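PDB 3T7V: 3-methylornithine synthase from Methanosarcina barkeri, which isomerises L-lysine to (3R)-3-methyl-D-ornithine by a radical mechanism that uses a [4Fe-4S] cluster and S-adenosylmethionine, a step in pyrrolysine biosynthesis. Local coordinates for residues 97-100 / 101-105. Numbering follows the deposited sequence.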
loop_
_atom_site.group_PDB
_atom_site.type_symbol
_atom_site.label_atom_id
_atom_site.label_comp_id
_atom_site.label_asym_id
_atom_site.label_seq_id
_atom_site.Cartn_x
_atom_site.Cartn_y
_atom_site.Cartn_z
ATOM N N LYS A 97 14.523 -17.510 4.751
ATOM C CA LYS A 97 14.756 -18.424 3.639
ATOM C C LYS A 97 13.606 -19.446 3.510
ATOM O O LYS A 97 13.149 -19.710 2.377
ATOM C CB LYS A 97 16.114 -19.160 3.811
ATOM C CG LYS A 97 17.274 -18.241 3.480
ATOM C CD LYS A 97 18.576 -18.983 3.664
ATOM C CE LYS A 97 19.748 -18.051 3.362
ATOM N NZ LYS A 97 21.018 -18.615 3.853
ATOM N N GLU A 98 13.065 -19.934 4.634
ATOM C CA GLU A 98 11.951 -20.841 4.544
ATOM C C GLU A 98 10.748 -20.146 3.956
ATOM O O GLU A 98 10.040 -20.725 3.108
ATOM C CB GLU A 98 11.686 -21.422 5.911
ATOM C CG GLU A 98 10.411 -22.285 6.004
ATOM C CD GLU A 98 10.513 -23.572 5.180
ATOM O OE1 GLU A 98 11.568 -24.245 5.357
ATOM O OE2 GLU A 98 9.545 -23.915 4.392
ATOM N N THR A 99 10.525 -18.895 4.318
ATOM C CA THR A 99 9.371 -18.146 3.756
ATOM C C THR A 99 9.587 -18.009 2.253
ATOM O O THR A 99 8.631 -18.278 1.432
ATOM C CB THR A 99 9.280 -16.761 4.392
ATOM O OG1 THR A 99 9.016 -16.958 5.793
ATOM C CG2 THR A 99 8.128 -15.999 3.809
ATOM N N CYS A 100 10.788 -17.651 1.851
ATOM C CA CYS A 100 11.059 -17.489 0.414
ATOM C C CYS A 100 10.764 -18.809 -0.351
ATOM O O CYS A 100 10.242 -18.768 -1.484
ATOM C CB CYS A 100 12.509 -17.124 0.119
ATOM S SG CYS A 100 12.820 -15.398 0.538
ATOM N N LYS A 101 11.127 -19.961 0.224
ATOM C CA LYS A 101 10.940 -21.242 -0.504
ATOM C C LYS A 101 9.449 -21.410 -0.816
ATOM O O LYS A 101 9.099 -21.966 -1.879
ATOM C CB LYS A 101 11.452 -22.400 0.308
ATOM C CG LYS A 101 12.973 -22.396 0.251
ATOM C CD LYS A 101 13.580 -23.638 0.930
ATOM C CE LYS A 101 15.045 -23.459 1.322
ATOM N NZ LYS A 101 15.495 -24.751 1.986
ATOM N N THR A 102 8.561 -20.922 0.062
ATOM C CA THR A 102 7.164 -21.162 -0.139
ATOM C C THR A 102 6.590 -20.227 -1.203
ATOM O O THR A 102 5.476 -20.429 -1.647
ATOM C CB THR A 102 6.316 -21.007 1.184
ATOM O OG1 THR A 102 6.316 -19.651 1.645
ATOM C CG2 THR A 102 6.872 -21.830 2.286
ATOM N N LEU A 103 7.357 -19.185 -1.601
ATOM C CA LEU A 103 6.883 -18.167 -2.533
ATOM C C LEU A 103 7.308 -18.491 -3.966
ATOM O O LEU A 103 6.710 -17.979 -4.961
ATOM C CB LEU A 103 7.475 -16.778 -2.162
ATOM C CG LEU A 103 6.945 -16.356 -0.805
ATOM C CD1 LEU A 103 7.525 -15.021 -0.498
ATOM C CD2 LEU A 103 5.430 -16.359 -0.731
ATOM N N LYS A 104 8.359 -19.329 -4.094
ATOM C CA LYS A 104 8.957 -19.540 -5.448
ATOM C C LYS A 104 7.940 -20.237 -6.325
ATOM O O LYS A 104 7.449 -21.314 -5.983
ATOM C CB LYS A 104 10.208 -20.413 -5.291
ATOM C CG LYS A 104 11.312 -19.633 -4.591
ATOM C CD LYS A 104 12.546 -20.557 -4.394
ATOM C CE LYS A 104 13.506 -19.861 -3.446
ATOM N NZ LYS A 104 14.745 -20.651 -3.308
ATOM N N GLY A 105 7.730 -19.604 -7.481
ATOM C CA GLY A 105 6.766 -20.135 -8.466
ATOM C C GLY A 105 5.306 -20.092 -8.056
ATOM O O GLY A 105 4.492 -20.706 -8.712
HETATM O O HOH W 1 14.301 -23.977 4.882
#
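T102 folds its hydroxyl back onto the last turns of helix 93-103, where OG1 donates to T99 O at 2.7 Å. The bond lies in the carbonyl plane and falls on a lone pair of that oxygen. What turns the hydroxyl this way is chi1 of 66°, which sets OG1 between the backbone N and the carbonyl carbon and leaves CG2 3.5 Å from E98 O. T102 N reaches the same oxygen at 3.0 Å, but from well above the carbonyl plane, while its helical bond to E98 O is weak. L103 N likewise takes C100 O at 2.9 Å, whereas K101 N still bonds to K97 O. The bonding thus shifts from i to i+4 at K101 toward i to i+3 at T102 and L103, as in a 3-10 turn.

On the outer side, E98 doubles back at chi2 (67°) and brings OE2 to 4.0 Å from T102 CG2, the two side chains crossing nearly at right angles. A water donates to E98 OE1 and accepts from K101 NZ; OE1 and NZ, 5.2 Å apart, do not touch directly. L103 lays CG against T99 O at 3.4 Å and packs inward on C63 and I65 of strand 58-68, part of the radical SAM barrel; K104 runs extended past C100 O to a salt bridge with E138 of helix 126-139.

A valine in place of T102 would probably leave T99 O with the poorly aimed amide as its main donor here. Chemically, one carbonyl gripped by a hydroxyl and an amide probably offsets part of the loss of regular i to i+4 bonding, while the opposite charges of E98 and K101 attract through the water, probably weakly, since both side chains are exposed.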